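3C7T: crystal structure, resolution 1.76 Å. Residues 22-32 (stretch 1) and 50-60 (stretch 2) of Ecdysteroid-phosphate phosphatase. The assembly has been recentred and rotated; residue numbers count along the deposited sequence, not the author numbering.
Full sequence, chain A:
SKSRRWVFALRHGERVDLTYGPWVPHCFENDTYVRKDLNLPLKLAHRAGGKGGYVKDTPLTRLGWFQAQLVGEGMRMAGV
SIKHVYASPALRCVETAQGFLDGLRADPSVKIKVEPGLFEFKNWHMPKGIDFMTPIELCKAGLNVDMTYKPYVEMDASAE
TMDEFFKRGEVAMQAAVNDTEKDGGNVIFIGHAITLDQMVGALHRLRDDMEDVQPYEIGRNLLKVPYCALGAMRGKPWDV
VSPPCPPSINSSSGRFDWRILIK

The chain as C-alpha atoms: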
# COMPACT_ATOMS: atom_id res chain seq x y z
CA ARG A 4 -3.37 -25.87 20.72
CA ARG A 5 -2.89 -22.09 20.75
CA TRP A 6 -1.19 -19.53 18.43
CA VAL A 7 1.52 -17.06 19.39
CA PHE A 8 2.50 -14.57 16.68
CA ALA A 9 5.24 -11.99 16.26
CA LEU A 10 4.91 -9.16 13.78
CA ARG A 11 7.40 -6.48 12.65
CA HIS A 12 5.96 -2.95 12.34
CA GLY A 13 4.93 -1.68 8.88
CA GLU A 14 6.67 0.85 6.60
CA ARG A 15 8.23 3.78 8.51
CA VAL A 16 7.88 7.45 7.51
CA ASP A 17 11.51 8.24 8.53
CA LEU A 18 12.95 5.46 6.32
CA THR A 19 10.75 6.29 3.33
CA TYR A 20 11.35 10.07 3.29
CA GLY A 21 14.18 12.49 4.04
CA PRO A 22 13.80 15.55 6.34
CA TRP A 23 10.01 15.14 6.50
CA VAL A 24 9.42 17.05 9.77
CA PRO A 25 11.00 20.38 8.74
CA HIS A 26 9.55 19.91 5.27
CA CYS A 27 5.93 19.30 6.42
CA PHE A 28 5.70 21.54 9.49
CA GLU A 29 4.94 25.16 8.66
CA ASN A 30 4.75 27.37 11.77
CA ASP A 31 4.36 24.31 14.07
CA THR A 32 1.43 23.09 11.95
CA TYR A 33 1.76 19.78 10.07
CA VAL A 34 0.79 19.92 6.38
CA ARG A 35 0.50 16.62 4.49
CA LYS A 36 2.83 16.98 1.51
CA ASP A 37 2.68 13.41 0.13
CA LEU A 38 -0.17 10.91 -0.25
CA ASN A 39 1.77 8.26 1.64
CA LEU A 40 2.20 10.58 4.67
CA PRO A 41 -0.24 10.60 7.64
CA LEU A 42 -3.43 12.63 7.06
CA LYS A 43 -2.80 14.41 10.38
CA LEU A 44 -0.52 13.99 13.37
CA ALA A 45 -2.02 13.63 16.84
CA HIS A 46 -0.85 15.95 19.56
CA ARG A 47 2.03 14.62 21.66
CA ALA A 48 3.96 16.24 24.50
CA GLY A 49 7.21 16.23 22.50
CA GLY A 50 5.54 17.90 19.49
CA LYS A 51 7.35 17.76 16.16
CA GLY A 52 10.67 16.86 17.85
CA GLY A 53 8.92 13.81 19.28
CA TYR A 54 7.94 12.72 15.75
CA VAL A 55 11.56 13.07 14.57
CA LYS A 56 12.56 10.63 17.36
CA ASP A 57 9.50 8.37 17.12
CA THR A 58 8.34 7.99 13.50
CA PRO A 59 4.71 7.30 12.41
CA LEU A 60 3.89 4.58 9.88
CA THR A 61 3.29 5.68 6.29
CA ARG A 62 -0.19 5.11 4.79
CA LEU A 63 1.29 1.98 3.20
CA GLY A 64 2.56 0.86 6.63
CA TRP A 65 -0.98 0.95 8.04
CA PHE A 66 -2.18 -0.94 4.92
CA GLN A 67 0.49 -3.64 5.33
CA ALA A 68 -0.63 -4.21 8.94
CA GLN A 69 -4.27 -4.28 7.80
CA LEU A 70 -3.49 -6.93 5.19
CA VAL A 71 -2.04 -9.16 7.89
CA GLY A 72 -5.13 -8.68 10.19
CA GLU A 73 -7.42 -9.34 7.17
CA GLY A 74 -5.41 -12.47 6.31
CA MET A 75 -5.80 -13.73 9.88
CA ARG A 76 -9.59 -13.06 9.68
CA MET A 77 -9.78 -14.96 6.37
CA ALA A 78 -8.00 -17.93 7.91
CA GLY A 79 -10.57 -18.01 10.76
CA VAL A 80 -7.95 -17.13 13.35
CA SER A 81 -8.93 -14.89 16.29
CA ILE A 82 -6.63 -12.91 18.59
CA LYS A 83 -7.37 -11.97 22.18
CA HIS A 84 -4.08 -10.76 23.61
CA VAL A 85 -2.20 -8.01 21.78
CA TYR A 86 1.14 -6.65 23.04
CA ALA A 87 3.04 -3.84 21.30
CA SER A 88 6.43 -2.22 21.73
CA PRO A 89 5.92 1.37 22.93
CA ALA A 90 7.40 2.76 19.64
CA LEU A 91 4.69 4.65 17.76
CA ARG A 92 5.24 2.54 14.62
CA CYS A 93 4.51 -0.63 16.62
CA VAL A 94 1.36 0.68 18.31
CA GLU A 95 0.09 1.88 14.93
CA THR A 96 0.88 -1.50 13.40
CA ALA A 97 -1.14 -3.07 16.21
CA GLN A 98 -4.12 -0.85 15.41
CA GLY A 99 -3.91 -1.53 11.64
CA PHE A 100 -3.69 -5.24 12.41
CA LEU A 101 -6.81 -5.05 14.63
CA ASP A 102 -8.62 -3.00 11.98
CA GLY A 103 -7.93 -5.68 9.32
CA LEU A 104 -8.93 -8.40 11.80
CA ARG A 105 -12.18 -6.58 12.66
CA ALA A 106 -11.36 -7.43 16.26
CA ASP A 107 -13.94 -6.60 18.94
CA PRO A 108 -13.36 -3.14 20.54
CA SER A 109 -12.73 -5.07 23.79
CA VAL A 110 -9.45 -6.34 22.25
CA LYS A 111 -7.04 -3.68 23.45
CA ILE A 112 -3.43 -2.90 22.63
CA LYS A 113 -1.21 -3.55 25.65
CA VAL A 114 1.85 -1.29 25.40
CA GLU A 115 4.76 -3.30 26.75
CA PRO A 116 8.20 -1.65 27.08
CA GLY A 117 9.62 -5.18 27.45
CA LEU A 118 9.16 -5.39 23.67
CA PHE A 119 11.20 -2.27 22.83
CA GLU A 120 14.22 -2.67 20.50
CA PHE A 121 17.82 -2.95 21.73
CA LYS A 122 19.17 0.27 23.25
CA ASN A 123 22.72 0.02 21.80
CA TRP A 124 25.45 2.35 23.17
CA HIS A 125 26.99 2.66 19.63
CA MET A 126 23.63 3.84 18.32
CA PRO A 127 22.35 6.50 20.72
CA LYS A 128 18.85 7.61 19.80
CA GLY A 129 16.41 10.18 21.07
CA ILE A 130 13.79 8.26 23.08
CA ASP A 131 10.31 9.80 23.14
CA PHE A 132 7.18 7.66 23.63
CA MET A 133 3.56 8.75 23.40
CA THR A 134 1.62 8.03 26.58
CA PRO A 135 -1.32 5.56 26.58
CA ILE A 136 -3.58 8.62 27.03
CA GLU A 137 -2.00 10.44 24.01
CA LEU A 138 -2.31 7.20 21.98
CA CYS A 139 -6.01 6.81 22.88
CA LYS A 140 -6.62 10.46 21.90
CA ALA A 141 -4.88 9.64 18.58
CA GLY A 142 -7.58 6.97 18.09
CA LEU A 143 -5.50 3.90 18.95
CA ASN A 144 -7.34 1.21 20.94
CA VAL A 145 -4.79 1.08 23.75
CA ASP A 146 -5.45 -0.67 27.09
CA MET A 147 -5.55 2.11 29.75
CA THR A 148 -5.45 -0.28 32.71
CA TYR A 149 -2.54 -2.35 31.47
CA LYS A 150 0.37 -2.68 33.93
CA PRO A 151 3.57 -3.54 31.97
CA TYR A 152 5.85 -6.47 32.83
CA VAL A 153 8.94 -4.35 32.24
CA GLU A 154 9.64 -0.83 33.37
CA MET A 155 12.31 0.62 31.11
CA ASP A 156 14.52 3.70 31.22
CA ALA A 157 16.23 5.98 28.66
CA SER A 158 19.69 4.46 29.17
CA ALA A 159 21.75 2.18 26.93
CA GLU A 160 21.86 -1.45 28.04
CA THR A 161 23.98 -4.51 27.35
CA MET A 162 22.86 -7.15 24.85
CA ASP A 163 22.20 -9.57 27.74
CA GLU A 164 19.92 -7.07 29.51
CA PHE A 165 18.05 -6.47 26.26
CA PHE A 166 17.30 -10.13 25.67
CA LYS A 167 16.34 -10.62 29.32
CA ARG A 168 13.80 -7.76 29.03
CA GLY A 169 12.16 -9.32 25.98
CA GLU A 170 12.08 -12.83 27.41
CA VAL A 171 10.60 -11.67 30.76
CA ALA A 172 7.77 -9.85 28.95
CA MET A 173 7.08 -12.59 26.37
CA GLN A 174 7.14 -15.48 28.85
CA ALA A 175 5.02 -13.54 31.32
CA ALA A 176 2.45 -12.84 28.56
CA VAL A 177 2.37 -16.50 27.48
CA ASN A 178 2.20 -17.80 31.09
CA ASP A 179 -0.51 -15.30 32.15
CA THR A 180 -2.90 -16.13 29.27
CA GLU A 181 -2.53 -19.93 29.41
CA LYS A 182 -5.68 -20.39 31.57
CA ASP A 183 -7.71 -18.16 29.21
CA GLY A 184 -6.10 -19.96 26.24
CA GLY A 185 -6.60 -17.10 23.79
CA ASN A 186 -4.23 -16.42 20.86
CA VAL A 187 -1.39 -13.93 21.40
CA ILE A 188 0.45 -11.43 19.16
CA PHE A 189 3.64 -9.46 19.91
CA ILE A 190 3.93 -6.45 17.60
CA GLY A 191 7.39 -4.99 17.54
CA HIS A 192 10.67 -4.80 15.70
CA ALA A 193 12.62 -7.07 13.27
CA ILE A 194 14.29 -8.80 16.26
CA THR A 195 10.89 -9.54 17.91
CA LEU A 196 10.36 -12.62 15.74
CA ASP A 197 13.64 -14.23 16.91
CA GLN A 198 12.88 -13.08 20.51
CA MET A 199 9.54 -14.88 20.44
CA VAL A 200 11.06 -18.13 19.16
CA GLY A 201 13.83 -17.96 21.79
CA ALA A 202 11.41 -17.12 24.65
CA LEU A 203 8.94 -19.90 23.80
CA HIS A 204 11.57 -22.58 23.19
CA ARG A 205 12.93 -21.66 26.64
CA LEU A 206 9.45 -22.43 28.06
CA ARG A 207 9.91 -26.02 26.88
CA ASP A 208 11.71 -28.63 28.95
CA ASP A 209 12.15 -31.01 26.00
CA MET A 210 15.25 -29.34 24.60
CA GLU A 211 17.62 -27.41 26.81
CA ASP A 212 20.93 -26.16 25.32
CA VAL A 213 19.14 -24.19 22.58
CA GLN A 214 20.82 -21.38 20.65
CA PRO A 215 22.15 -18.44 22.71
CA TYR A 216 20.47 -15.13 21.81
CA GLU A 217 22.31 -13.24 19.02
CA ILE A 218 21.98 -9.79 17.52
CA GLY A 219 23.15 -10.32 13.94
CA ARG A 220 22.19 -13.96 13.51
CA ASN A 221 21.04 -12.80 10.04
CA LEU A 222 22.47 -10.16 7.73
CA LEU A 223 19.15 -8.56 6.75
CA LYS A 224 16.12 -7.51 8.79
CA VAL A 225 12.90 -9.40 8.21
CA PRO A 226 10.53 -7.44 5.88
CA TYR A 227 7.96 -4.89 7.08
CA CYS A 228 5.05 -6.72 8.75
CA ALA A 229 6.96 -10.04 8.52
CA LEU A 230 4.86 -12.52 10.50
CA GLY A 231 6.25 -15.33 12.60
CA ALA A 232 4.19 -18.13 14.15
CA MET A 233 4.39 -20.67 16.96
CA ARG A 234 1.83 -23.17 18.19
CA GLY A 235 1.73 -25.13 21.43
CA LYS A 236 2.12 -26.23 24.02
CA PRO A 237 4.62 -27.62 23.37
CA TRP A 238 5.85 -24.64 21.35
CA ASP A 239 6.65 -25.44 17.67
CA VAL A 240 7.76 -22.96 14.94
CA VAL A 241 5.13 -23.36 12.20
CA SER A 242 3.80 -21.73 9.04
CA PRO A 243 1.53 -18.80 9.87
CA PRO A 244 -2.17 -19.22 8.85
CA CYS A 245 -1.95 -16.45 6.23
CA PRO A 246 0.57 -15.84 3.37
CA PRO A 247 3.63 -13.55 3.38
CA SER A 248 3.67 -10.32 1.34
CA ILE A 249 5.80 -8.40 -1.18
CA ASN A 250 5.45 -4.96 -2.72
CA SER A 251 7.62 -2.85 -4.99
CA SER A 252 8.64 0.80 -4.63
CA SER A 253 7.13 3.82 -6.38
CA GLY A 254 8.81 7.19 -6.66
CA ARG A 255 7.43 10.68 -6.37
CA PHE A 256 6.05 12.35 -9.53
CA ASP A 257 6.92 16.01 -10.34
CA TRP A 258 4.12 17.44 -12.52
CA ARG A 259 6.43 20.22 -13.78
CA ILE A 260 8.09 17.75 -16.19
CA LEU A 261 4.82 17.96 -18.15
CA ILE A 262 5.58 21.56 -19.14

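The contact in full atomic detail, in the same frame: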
# COMPACT_ATOMS: atom_id res chain seq x y z
N PRO A 22 14.09 14.66 5.19
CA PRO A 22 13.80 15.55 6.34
C PRO A 22 12.31 15.92 6.41
O PRO A 22 11.93 17.09 6.24
CB PRO A 22 14.70 16.77 6.08
CG PRO A 22 14.86 16.81 4.61
CD PRO A 22 14.78 15.38 4.10
N TRP A 23 11.45 14.94 6.67
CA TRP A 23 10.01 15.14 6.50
C TRP A 23 9.40 16.11 7.52
O TRP A 23 8.48 16.86 7.17
CB TRP A 23 9.24 13.78 6.48
CG TRP A 23 9.18 13.13 7.78
CD1 TRP A 23 10.17 12.39 8.38
CD2 TRP A 23 8.07 13.15 8.70
NE1 TRP A 23 9.74 11.96 9.62
CE2 TRP A 23 8.46 12.40 9.84
CE3 TRP A 23 6.78 13.72 8.66
CZ2 TRP A 23 7.60 12.21 10.95
CZ3 TRP A 23 5.91 13.50 9.78
CH2 TRP A 23 6.34 12.75 10.90
N VAL A 24 9.96 16.16 8.73
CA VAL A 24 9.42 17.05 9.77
C VAL A 24 9.62 18.54 9.40
O VAL A 24 8.63 19.27 9.29
CB VAL A 24 9.91 16.66 11.20
CG1 VAL A 24 9.52 17.73 12.22
CG2 VAL A 24 9.36 15.29 11.58
N PRO A 25 10.88 18.98 9.14
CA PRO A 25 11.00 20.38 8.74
C PRO A 25 10.35 20.67 7.40
O PRO A 25 9.91 21.82 7.18
CB PRO A 25 12.53 20.62 8.67
CG PRO A 25 13.13 19.32 8.56
CD PRO A 25 12.20 18.32 9.22
N HIS A 26 10.25 19.67 6.53
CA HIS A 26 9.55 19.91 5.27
C HIS A 26 8.03 20.12 5.44
O HIS A 26 7.45 21.00 4.79
CB HIS A 26 9.79 18.78 4.28
CG HIS A 26 9.20 19.04 2.93
ND1 HIS A 26 9.81 19.86 2.01
CD2 HIS A 26 8.08 18.57 2.33
CE1 HIS A 26 9.06 19.92 0.91
NE2 HIS A 26 8.01 19.15 1.08
N CYS A 27 7.40 19.33 6.30
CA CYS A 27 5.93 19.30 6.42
C CYS A 27 5.38 20.27 7.46
O CYS A 27 4.23 20.68 7.38
CB CYS A 27 5.45 17.89 6.76
SG CYS A 27 5.72 16.72 5.39
N PHE A 28 6.19 20.63 8.44
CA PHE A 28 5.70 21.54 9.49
C PHE A 28 5.96 22.96 9.06
O PHE A 28 7.09 23.32 8.77
CB PHE A 28 6.33 21.24 10.84
CG PHE A 28 5.64 20.16 11.62
CD1 PHE A 28 5.92 18.81 11.40
CD2 PHE A 28 4.68 20.50 12.58
CE1 PHE A 28 5.28 17.82 12.14
CE2 PHE A 28 4.02 19.52 13.31
CZ PHE A 28 4.32 18.18 13.10
N GLU A 29 4.89 23.74 8.99
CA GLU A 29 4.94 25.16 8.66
C GLU A 29 4.31 25.90 9.83
O GLU A 29 3.11 25.74 10.10
CB GLU A 29 4.18 25.47 7.36
CG GLU A 29 4.37 24.47 6.21
CD GLU A 29 3.56 24.83 4.96
OE1 GLU A 29 2.48 25.45 5.11
OE2 GLU A 29 4.00 24.50 3.83
N ASN A 30 5.14 26.69 10.52
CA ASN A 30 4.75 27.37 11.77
C ASN A 30 4.11 26.44 12.79
O ASN A 30 3.01 26.72 13.29
CB ASN A 30 3.85 28.58 11.48
CG ASN A 30 4.64 29.87 11.33
OD1 ASN A 30 5.46 30.22 12.19
ND2 ASN A 30 4.40 30.59 10.23
N ASP A 31 4.80 25.34 13.10
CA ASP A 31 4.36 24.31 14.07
C ASP A 31 3.10 23.54 13.68
O ASP A 31 2.60 22.71 14.47
CB ASP A 31 4.22 24.88 15.49
CG ASP A 31 5.53 24.86 16.26
OD1 ASP A 31 6.39 23.99 15.97
OD2 ASP A 31 5.69 25.71 17.17
N THR A 32 2.59 23.80 12.47
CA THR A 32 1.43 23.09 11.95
C THR A 32 1.82 22.12 10.84
O THR A 32 2.39 22.53 9.82
CB THR A 32 0.35 24.06 11.45
OG1 THR A 32 -0.00 24.94 12.53
CG2 THR A 32 -0.88 23.32 11.00
N GLY A 50 5.81 17.17 20.74
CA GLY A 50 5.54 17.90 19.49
C GLY A 50 6.33 17.35 18.32
O GLY A 50 6.63 16.16 18.27
N LYS A 51 6.70 18.23 17.39
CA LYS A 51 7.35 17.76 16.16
C LYS A 51 8.71 17.07 16.42
O LYS A 51 9.08 16.11 15.72
CB LYS A 51 7.43 18.87 15.10
CG LYS A 51 8.46 19.92 15.34
CD LYS A 51 8.25 21.13 14.45
CE LYS A 51 9.17 22.26 14.89
NZ LYS A 51 9.04 23.48 14.05
N GLY A 52 9.43 17.51 17.46
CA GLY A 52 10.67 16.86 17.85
C GLY A 52 10.43 15.41 18.25
O GLY A 52 11.25 14.53 17.97
N GLY A 53 9.28 15.16 18.88
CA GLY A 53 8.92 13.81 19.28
C GLY A 53 8.74 12.91 18.06
O GLY A 53 9.12 11.73 18.09
N TYR A 54 8.15 13.47 17.01
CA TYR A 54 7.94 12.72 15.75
C TYR A 54 9.23 12.46 14.98
O TYR A 54 9.32 11.46 14.26
CB TYR A 54 6.89 13.38 14.84
CG TYR A 54 5.47 13.15 15.33
CD1 TYR A 54 4.93 11.85 15.36
CD2 TYR A 54 4.67 14.21 15.77
CE1 TYR A 54 3.64 11.62 15.80
CE2 TYR A 54 3.35 13.99 16.21
CZ TYR A 54 2.85 12.69 16.23
OH TYR A 54 1.57 12.42 16.65
N VAL A 55 10.20 13.36 15.11
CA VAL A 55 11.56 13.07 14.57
C VAL A 55 12.12 11.81 15.25
O VAL A 55 12.62 10.90 14.58
CB VAL A 55 12.52 14.27 14.76
CG1 VAL A 55 13.92 13.91 14.32
CG2 VAL A 55 12.04 15.47 13.99
N LYS A 56 12.02 11.75 16.57
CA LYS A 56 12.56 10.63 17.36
C LYS A 56 11.74 9.34 17.29
O LYS A 56 12.25 8.24 17.57
CB LYS A 56 12.69 11.05 18.82
CG LYS A 56 13.71 12.15 19.06
CD LYS A 56 13.58 12.76 20.44
CE LYS A 56 14.78 13.64 20.70
NZ LYS A 56 14.42 14.92 21.39
N ASP A 57 10.46 9.47 16.95
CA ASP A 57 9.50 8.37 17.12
C ASP A 57 8.55 8.40 15.93
O ASP A 57 7.42 8.87 16.03
CB ASP A 57 8.78 8.52 18.48
CG ASP A 57 7.83 7.33 18.81
OD1 ASP A 57 8.13 6.16 18.41
OD2 ASP A 57 6.80 7.60 19.49
N THR A 58 9.05 7.90 14.79
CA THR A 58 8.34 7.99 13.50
C THR A 58 6.95 7.34 13.45
O THR A 58 6.73 6.29 14.06
CB THR A 58 9.23 7.38 12.39
OG1 THR A 58 8.68 7.71 11.10
CG2 THR A 58 9.34 5.86 12.57
N PRO A 59 5.99 7.96 12.74
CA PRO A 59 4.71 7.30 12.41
C PRO A 59 4.94 6.23 11.34
O PRO A 59 5.99 6.24 10.67
CB PRO A 59 3.89 8.42 11.77
CG PRO A 59 4.57 9.70 12.15
CD PRO A 59 6.02 9.35 12.26
N LEU A 60 3.96 5.36 11.14
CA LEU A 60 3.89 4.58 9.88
C LEU A 60 3.44 5.47 8.74
O LEU A 60 2.70 6.42 8.95
CB LEU A 60 2.85 3.47 10.00
CG LEU A 60 2.99 2.36 11.04
CD1 LEU A 60 1.79 1.42 10.90
CD2 LEU A 60 4.33 1.61 10.82
O HOH W 1 10.61 10.66 12.00
O HOH W 2 7.37 25.03 12.04
O HOH W 3 5.47 20.98 17.50

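Two short helices, 23-27 and one ending at Lys56, meet here and run roughly antiparallel, at 145°. Their axes come no closer than 10.1 Å, so side chains fill the gap. The nearest CA atoms are those of Val24 and Val55, 6.6 Å apart.

Val24 points toward the second helix. With chi1 at t (171°), both methyls face the second helix. Val24 CG1 lies 3.7 Å from Lys51 CB and 3.8 Å from Val55 CG2, and Val24 CG2 lies 3.6 Å from Val55 CG2. Val55 is also t, but its CA-to-CB bond points sideways.

Trp23 starts sideways as well. Its p rotamer (chi1 72°, chi2 -80°) brings the indole nearer to the second stretch. There Trp23 CZ2 packs 3.5 Å from Pro59 CD, and Trp23 CH2 sits 4.0 Å from Tyr54 CB. The same pose also places the indole NH. Trp23 NE1 donates to water 1 at 2.8 Å, and this water donates to Tyr54 O at 2.7 Å. The water thus links a buried indole NH to a helix carbonyl. Tyr54 begins toward the first stretch, but its m rotamer leads the ring away, and its hydroxyl is bonded elsewhere in the structure.

Lys51 is covered most by the other stretch. Chi1 is p (75°), and the three remaining torsions are all t, so the chain is extended beyond CB. Phe28, m with chi2 84°, turns a ring face to Lys51. Lys51 CB stands 3.7 Å from the Phe28 ring centroid, 8° off the normal, a CH-pi contact. At the far end, Lys51 NZ forms a salt bridge with Asp31 OD1 at 3.3 Å; its hydrogen bond is weak. Asp31 lies in the type I' turn Glu29-Thr32, and its m rotamer brings the carboxylate nearer. Water 2 accepts from Asp31 N at 2.8 Å and, weakly, from Lys51 NZ at 3.0 Å.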